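Local atomic coordinates of protein SAWADEE HOMEODOMAIN HOMOLOG 1 (Arabidopsis thaliana, PDB entry 4IUP), a protein that binds histone H3 tails methylated at lysine 9 through its SAWADEE domain, the part in this chain, and takes part in RNA-directed DNA methylation alongside RNA polymerase IV. Residues W16-F22 with T54-R59; E32-V37 with E48-V52. The protein carries 2 engineered substitutions. All coordinates share one frame; numbering follows the deposited sequence.

Contact 1. Residues W16-F22 with T54-R59; sequences WYDVSSF and TSVRER. With CVM (cymal-4), chain E.
R59 NE and D18 OD1, 3.3 Å apart, form the salt bridge of this contact, and it is a bridge of charges alone. The oxygen stands well out of the guanidinium plane with no N-H directed at it, because the carboxylate lies over one face of the group. A bend in the arginine chain (chi3 -67°) turns its end toward the strand; R59 NH2 comes edge-on to within 3.1 Å of V19 O, at too poor an angle to bond, and donates to the backbone oxygen of F6 instead.

The other arginine uses its face differently. R57 leaves its backbone with CG wedged between N and the carbonyl carbon (chi1 66°), then runs extended across W16 and lays its guanidinium on the indole, the planes 9° apart. R57 CZ is 3.7 Å from the centroid of the W16 six-membered ring, a cation-pi stack, while R57 NH1 comes within 3.4 Å of W16 CZ2. R57 CD adds a CH-pi contact over the same ring. Salt bridges to D91 and E7 hold the group in place, and D91 also receives a weak hydrogen bond from W16 NE1. Replacing W16 by an alanine would probably deprive the R57 guanidinium of the flat surface it rests on, leaving it freer to tilt between its two acids.

Farther along, V56 CG1 meets the edge of the F22 ring, 4.0 Å from F22 CE2. V19 CG1 covers one ring face and the cyclohexyl of cymal-4 the opposite one, with cymal-4 C10 3.7 Å from F22 CD1.

These strands, nearly perpendicular and separated by strand 6-9 in the sheet, thus meet through side chains: stacking and charge at one end, and apolar packing at the other, where the cyclohexyl end of a detergent packs against F22.

Contact 2. Residues E32-V37 with E48-V52; sequences ELEVRV and EWVNV
V35 and V50 face each other as an antiparallel hydrogen-bonded pair, the centre of a β-hairpin that is tight on one face and watery on the other. The ladder is regular: V37 N donates to E48 O at 2.8 Å, and V52 N reaches L33 O in an almost straight bond (178° at the hydrogen). On the valine face the methyl groups interlock. V52 CG2 lies 3.6 Å from V35 CG1 and also meets L33 CD2, while V50 CG2 touches both V35 and V37.

The reverse face carries E34, R36, W49 and N51. R36 CB sits 3.7 Å from the centroid of the W49 six-membered ring, a CH-pi contact over the face, and CD follows over the same face. The guanidinium, however, is tilted by 42° to the indole and brings only R36 NH1 near its five-membered ring, 3.5 Å from W49 CD1. E34, extended beyond CG, divides its carboxylate: OE1 pairs with R26, whereas E34 OE2 accepts from two waters, one of them 2.6 Å away and bridging to N51 ND2. N51 OD1 caps the short helix that follows by accepting from T54 N.

On the polar face, then, water and a salt bridge serve the E34 carboxylate, and water and the helix end serve the N51 amide, while close-fitting methyls and backbone bonds clamp the hairpin from within.

Overall arrangement
Contact 1 and contact 2 have their centres about 10 Å apart on the same side of the chain's centre, and both reach one antiparallel sheet. Contact 2 falls in the sequence between the two halves of contact 1: strand 16-27 leads into strand 33-39, and strand 48-51 into the short helix 52-55 and strand 56-62. The two join through hydrophobic packing, F22 CD2 lying 3.6 Å from V37 CG1 and V56 CG2 3.6 Å from V50 CG2. One apolar layer thus runs along the valine face of the hairpin toward the cymal-4 pocket, to which both contribute. The arrangement is consistent with one half of a tandem-tudor SAWADEE domain, apart from the zinc site.

Contact 1. Residues W16-F22 with T54-R59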
loop_
_atom_site.group_PDB
_atom_site.type_symbol
_atom_site.label_atom_id
_atom_site.label_comp_id
_atom_site.label_asym_id
_atom_site.label_seq_id
_atom_site.Cartn_x
_atom_site.Cartn_y
_atom_site.Cartn_z
ATOM N N TRP A 16 5.575 2.658 0.325
ATOM C CA TRP A 16 5.392 1.948 1.603
ATOM C C TRP A 16 6.263 0.698 1.713
ATOM O O TRP A 16 6.418 -0.049 0.737
ATOM C CB TRP A 16 3.922 1.574 1.818
ATOM C CG TRP A 16 3.029 2.766 1.990
ATOM C CD1 TRP A 16 2.423 3.488 0.996
ATOM C CD2 TRP A 16 2.653 3.389 3.225
ATOM N NE1 TRP A 16 1.689 4.512 1.537
ATOM C CE2 TRP A 16 1.811 4.476 2.904
ATOM C CE3 TRP A 16 2.944 3.130 4.576
ATOM C CZ2 TRP A 16 1.261 5.311 3.882
ATOM C CZ3 TRP A 16 2.390 3.958 5.549
ATOM C CH2 TRP A 16 1.557 5.037 5.193
ATOM N N TYR A 17 6.829 0.486 2.899
ATOM C CA TYR A 17 7.702 -0.665 3.169
ATOM C C TYR A 17 7.304 -1.351 4.477
ATOM O O TYR A 17 6.932 -0.682 5.446
ATOM C CB TYR A 17 9.166 -0.211 3.228
ATOM C CG TYR A 17 9.668 0.357 1.915
ATOM C CD1 TYR A 17 9.545 1.722 1.626
ATOM C CD2 TYR A 17 10.255 -0.469 0.962
ATOM C CE1 TYR A 17 10.001 2.248 0.403
ATOM C CE2 TYR A 17 10.711 0.044 -0.268
ATOM C CZ TYR A 17 10.580 1.401 -0.533
ATOM O OH TYR A 17 11.032 1.907 -1.738
ATOM N N ASP A 18 7.388 -2.680 4.510
ATOM C CA ASP A 18 7.099 -3.430 5.734
ATOM C C ASP A 18 8.101 -3.104 6.842
ATOM O O ASP A 18 9.311 -3.081 6.608
ATOM C CB ASP A 18 7.100 -4.936 5.465
ATOM C CG ASP A 18 5.909 -5.389 4.650
ATOM O OD1 ASP A 18 4.922 -4.635 4.547
ATOM O OD2 ASP A 18 5.959 -6.519 4.112
ATOM N N VAL A 19 7.581 -2.855 8.044
ATOM C CA VAL A 19 8.404 -2.550 9.212
ATOM C C VAL A 19 8.719 -3.844 9.956
ATOM O O VAL A 19 7.813 -4.605 10.295
ATOM C CB VAL A 19 7.692 -1.574 10.171
ATOM C CG1 VAL A 19 8.530 -1.343 11.436
ATOM C CG2 VAL A 19 7.403 -0.248 9.468
ATOM N N SER A 20 10.005 -4.086 10.195
ATOM C CA SER A 20 10.447 -5.232 10.989
ATOM C C SER A 20 10.383 -4.907 12.490
ATOM O O SER A 20 9.939 -5.728 13.304
ATOM C CB SER A 20 11.867 -5.641 10.574
ATOM O OG SER A 20 12.359 -6.669 11.411
ATOM N N SER A 21 10.825 -3.706 12.849
ATOM C CA SER A 21 10.744 -3.236 14.226
ATOM C C SER A 21 10.903 -1.721 14.323
ATOM O O SER A 21 11.312 -1.057 13.362
ATOM C CB SER A 21 11.791 -3.936 15.102
ATOM O OG SER A 21 13.109 -3.610 14.695
ATOM N N PHE A 22 10.576 -1.200 15.503
ATOM C CA PHE A 22 10.695 0.214 15.827
ATOM C C PHE A 22 11.817 0.379 16.845
ATOM O O PHE A 22 11.865 -0.337 17.851
ATOM C CB PHE A 22 9.370 0.726 16.398
ATOM C CG PHE A 22 8.203 0.597 15.448
ATOM C CD1 PHE A 22 7.504 -0.606 15.337
ATOM C CD2 PHE A 22 7.791 1.684 14.676
ATOM C CE1 PHE A 22 6.418 -0.728 14.463
ATOM C CE2 PHE A 22 6.702 1.571 13.801
ATOM C CZ PHE A 22 6.018 0.364 13.692
ATOM N N THR A 54 1.354 10.350 9.659
ATOM C CA THR A 54 1.109 10.240 8.219
ATOM C C THR A 54 1.711 8.989 7.579
ATOM O O THR A 54 1.254 8.544 6.520
ATOM C CB THR A 54 1.676 11.456 7.448
ATOM O OG1 THR A 54 3.099 11.487 7.591
ATOM C CG2 THR A 54 1.086 12.764 7.960
ATOM N N SER A 55 2.740 8.430 8.207
ATOM C CA SER A 55 3.619 7.505 7.498
ATOM C C SER A 55 3.875 6.161 8.190
ATOM O O SER A 55 4.811 5.450 7.829
ATOM C CB SER A 55 4.936 8.212 7.155
ATOM O OG SER A 55 4.688 9.374 6.371
ATOM N N VAL A 56 3.049 5.826 9.181
ATOM C CA VAL A 56 3.032 4.486 9.788
ATOM C C VAL A 56 1.578 4.037 9.895
ATOM O O VAL A 56 0.736 4.774 10.410
ATOM C CB VAL A 56 3.666 4.450 11.208
ATOM C CG1 VAL A 56 3.628 3.032 11.788
ATOM C CG2 VAL A 56 5.102 4.956 11.188
ATOM N N ARG A 57 1.282 2.835 9.409
ATOM C CA ARG A 57 -0.073 2.294 9.500
ATOM C C ARG A 57 -0.039 0.779 9.565
ATOM O O ARG A 57 0.989 0.160 9.279
ATOM C CB ARG A 57 -0.944 2.754 8.317
ATOM C CG ARG A 57 -0.496 2.203 6.961
ATOM C CD ARG A 57 -1.240 2.859 5.803
ATOM N NE ARG A 57 -0.870 2.234 4.534
ATOM C CZ ARG A 57 -1.123 2.741 3.332
ATOM N NH1 ARG A 57 -1.767 3.899 3.208
ATOM N NH2 ARG A 57 -0.732 2.080 2.247
ATOM N N GLU A 58 -1.170 0.187 9.931
ATOM C CA GLU A 58 -1.305 -1.264 9.908
ATOM C C GLU A 58 -1.080 -1.754 8.479
ATOM O O GLU A 58 -1.509 -1.111 7.520
ATOM C CB GLU A 58 -2.685 -1.683 10.419
ATOM C CG GLU A 58 -2.837 -3.178 10.675
ATOM C CD GLU A 58 -4.177 -3.538 11.304
ATOM O OE1 GLU A 58 -4.479 -4.751 11.384
ATOM O OE2 GLU A 58 -4.927 -2.618 11.713
ATOM N N ARG A 59 -0.407 -2.894 8.364
ATOM C CA ARG A 59 0.031 -3.436 7.083
ATOM C C ARG A 59 -1.158 -3.755 6.191
ATOM O O ARG A 59 -2.188 -4.237 6.669
ATOM C CB ARG A 59 0.864 -4.692 7.325
ATOM C CG ARG A 59 1.618 -5.226 6.107
ATOM C CD ARG A 59 2.609 -6.308 6.524
ATOM N NE ARG A 59 3.692 -5.772 7.351
ATOM C CZ ARG A 59 4.554 -6.517 8.044
ATOM N NH1 ARG A 59 4.468 -7.845 8.019
ATOM N NH2 ARG A 59 5.505 -5.933 8.766
HETATM C C1 CVM E . 0.485 3.804 15.284
HETATM C C2 CVM E . 1.986 3.647 15.068
HETATM C C3 CVM E . 2.533 2.494 15.902
HETATM C C4 CVM E . 3.780 2.936 16.675
HETATM C C6 CVM E . 4.499 1.788 17.410
HETATM C C7 CVM E . 4.503 2.062 18.924
HETATM C C8 CVM E . 4.884 0.821 19.760
HETATM C C9 CVM E . 5.559 -0.281 18.926
HETATM C C10 CVM E . 4.698 -0.723 17.729
HETATM C C11 CVM E . 3.862 0.416 17.126
HETATM O O12 CVM E . -0.198 3.164 14.195
HETATM C C13 CVM E . -0.971 4.079 13.371
HETATM O O14 CVM E . -1.021 5.464 13.840
HETATM C C15 CVM E . -1.697 6.348 12.892
HETATM C C16 CVM E . -3.122 5.872 12.539
HETATM C C17 CVM E . -3.255 4.354 12.303
HETATM C C18 CVM E . -2.397 3.520 13.268
HETATM C C19 CVM E . -1.775 7.781 13.452
HETATM O O20 CVM E . -1.793 7.757 14.883
HETATM O O21 CVM E . -4.630 3.967 12.440
HETATM O O22 CVM E . -2.344 2.161 12.821
HETATM O O23 CVM E . -3.535 6.532 11.335
#

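Contact 2. Residues E32-V37 with E48-V52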
loop_
_atom_site.group_PDB
_atom_site.type_symbol
_atom_site.label_atom_id
_atom_site.label_comp_id
_atom_site.label_asym_id
_atom_site.label_seq_id
_atom_site.Cartn_x
_atom_site.Cartn_y
_atom_site.Cartn_z
ATOM N N GLU A 32 6.111 17.679 15.611
ATOM C CA GLU A 32 5.861 16.410 14.916
ATOM C C GLU A 32 6.597 15.238 15.555
ATOM O O GLU A 32 7.792 15.326 15.860
ATOM C CB GLU A 32 6.221 16.501 13.432
ATOM C CG GLU A 32 5.141 17.134 12.567
ATOM C CD GLU A 32 5.213 18.647 12.551
ATOM O OE1 GLU A 32 6.185 19.185 11.979
ATOM O OE2 GLU A 32 4.291 19.298 13.097
ATOM N N LEU A 33 5.870 14.152 15.754
ATOM C CA LEU A 33 6.445 12.953 16.277
ATOM C C LEU A 33 6.877 11.992 15.164
ATOM O O LEU A 33 6.113 11.676 14.307
ATOM C CB LEU A 33 5.445 12.280 17.212
ATOM C CG LEU A 33 5.800 10.956 17.854
ATOM C CD1 LEU A 33 6.713 11.158 19.054
ATOM C CD2 LEU A 33 4.563 10.162 18.267
ATOM N N GLU A 34 8.122 11.554 15.219
ATOM C CA GLU A 34 8.649 10.585 14.262
ATOM C C GLU A 34 9.191 9.365 15.000
ATOM O O GLU A 34 9.651 9.477 16.138
ATOM C CB GLU A 34 9.751 11.207 13.400
ATOM C CG GLU A 34 9.278 12.330 12.460
ATOM C CD GLU A 34 10.378 12.837 11.522
ATOM O OE1 GLU A 34 11.573 12.642 11.827
ATOM O OE2 GLU A 34 10.043 13.436 10.473
ATOM N N VAL A 35 9.121 8.204 14.356
ATOM C CA VAL A 35 9.739 6.989 14.885
ATOM C C VAL A 35 10.831 6.512 13.932
ATOM O O VAL A 35 10.735 6.717 12.721
ATOM C CB VAL A 35 8.720 5.840 15.138
ATOM C CG1 VAL A 35 7.916 6.103 16.395
ATOM C CG2 VAL A 35 7.786 5.623 13.927
ATOM N N ARG A 36 11.867 5.895 14.483
ATOM C CA ARG A 36 12.917 5.299 13.665
ATOM C C ARG A 36 12.582 3.836 13.425
ATOM O O ARG A 36 12.437 3.059 14.377
ATOM C CB ARG A 36 14.284 5.454 14.328
ATOM C CG ARG A 36 15.452 4.955 13.478
ATOM C CD ARG A 36 16.667 5.836 13.674
ATOM N NE ARG A 36 17.841 5.385 12.928
ATOM C CZ ARG A 36 18.189 5.814 11.715
ATOM N NH1 ARG A 36 17.442 6.700 11.061
ATOM N NH2 ARG A 36 19.294 5.347 11.146
ATOM N N VAL A 37 12.439 3.460 12.155
ATOM C CA VAL A 37 12.016 2.100 11.827
ATOM C C VAL A 37 13.118 1.294 11.166
ATOM O O VAL A 37 13.954 1.836 10.442
ATOM C CB VAL A 37 10.736 2.062 10.941
ATOM C CG1 VAL A 37 9.529 2.597 11.713
ATOM C CG2 VAL A 37 10.935 2.832 9.645
ATOM N N GLU A 48 15.142 4.262 8.799
ATOM C CA GLU A 48 14.677 5.604 8.454
ATOM C C GLU A 48 13.809 6.194 9.554
ATOM O O GLU A 48 13.143 5.462 10.281
ATOM C CB GLU A 48 13.849 5.573 7.164
ATOM C CG GLU A 48 14.639 5.382 5.896
ATOM C CD GLU A 48 13.770 5.416 4.647
ATOM O OE1 GLU A 48 12.734 6.117 4.641
ATOM O OE2 GLU A 48 14.141 4.747 3.658
ATOM N N TRP A 49 13.813 7.521 9.653
ATOM C CA TRP A 49 12.839 8.249 10.458
ATOM C C TRP A 49 11.584 8.463 9.628
ATOM O O TRP A 49 11.664 8.879 8.467
ATOM C CB TRP A 49 13.394 9.605 10.880
ATOM C CG TRP A 49 14.516 9.545 11.875
ATOM C CD1 TRP A 49 15.843 9.726 11.624
ATOM C CD2 TRP A 49 14.398 9.316 13.287
ATOM N NE1 TRP A 49 16.566 9.614 12.795
ATOM C CE2 TRP A 49 15.699 9.363 13.827
ATOM C CE3 TRP A 49 13.315 9.068 14.145
ATOM C CZ2 TRP A 49 15.952 9.172 15.193
ATOM C CZ3 TRP A 49 13.566 8.879 15.500
ATOM C CH2 TRP A 49 14.873 8.937 16.010
ATOM N N VAL A 50 10.428 8.174 10.221
ATOM C CA VAL A 50 9.141 8.379 9.563
ATOM C C VAL A 50 8.139 9.029 10.510
ATOM O O VAL A 50 8.097 8.707 11.701
ATOM C CB VAL A 50 8.522 7.048 9.020
ATOM C CG1 VAL A 50 9.371 6.467 7.890
ATOM C CG2 VAL A 50 8.334 6.022 10.137
ATOM N N ASN A 51 7.329 9.934 9.969
ATOM C CA ASN A 51 6.272 10.593 10.725
ATOM C C ASN A 51 5.220 9.575 11.180
ATOM O O ASN A 51 4.707 8.806 10.363
ATOM C CB ASN A 51 5.639 11.687 9.859
ATOM C CG ASN A 51 4.575 12.478 10.589
ATOM O OD1 ASN A 51 3.467 11.991 10.812
ATOM N ND2 ASN A 51 4.894 13.723 10.937
ATOM N N VAL A 52 4.912 9.567 12.478
ATOM C CA VAL A 52 3.974 8.585 13.044
ATOM C C VAL A 52 2.561 8.766 12.477
ATOM O O VAL A 52 1.937 7.798 12.042
ATOM C CB VAL A 52 3.941 8.628 14.602
ATOM C CG1 VAL A 52 2.876 7.684 15.166
ATOM C CG2 VAL A 52 5.295 8.263 15.164
HETATM O O HOH W 1 3.375 12.126 14.055
HETATM O O HOH W 2 7.693 14.536 9.992
HETATM O O HOH W 3 10.613 12.022 7.970
#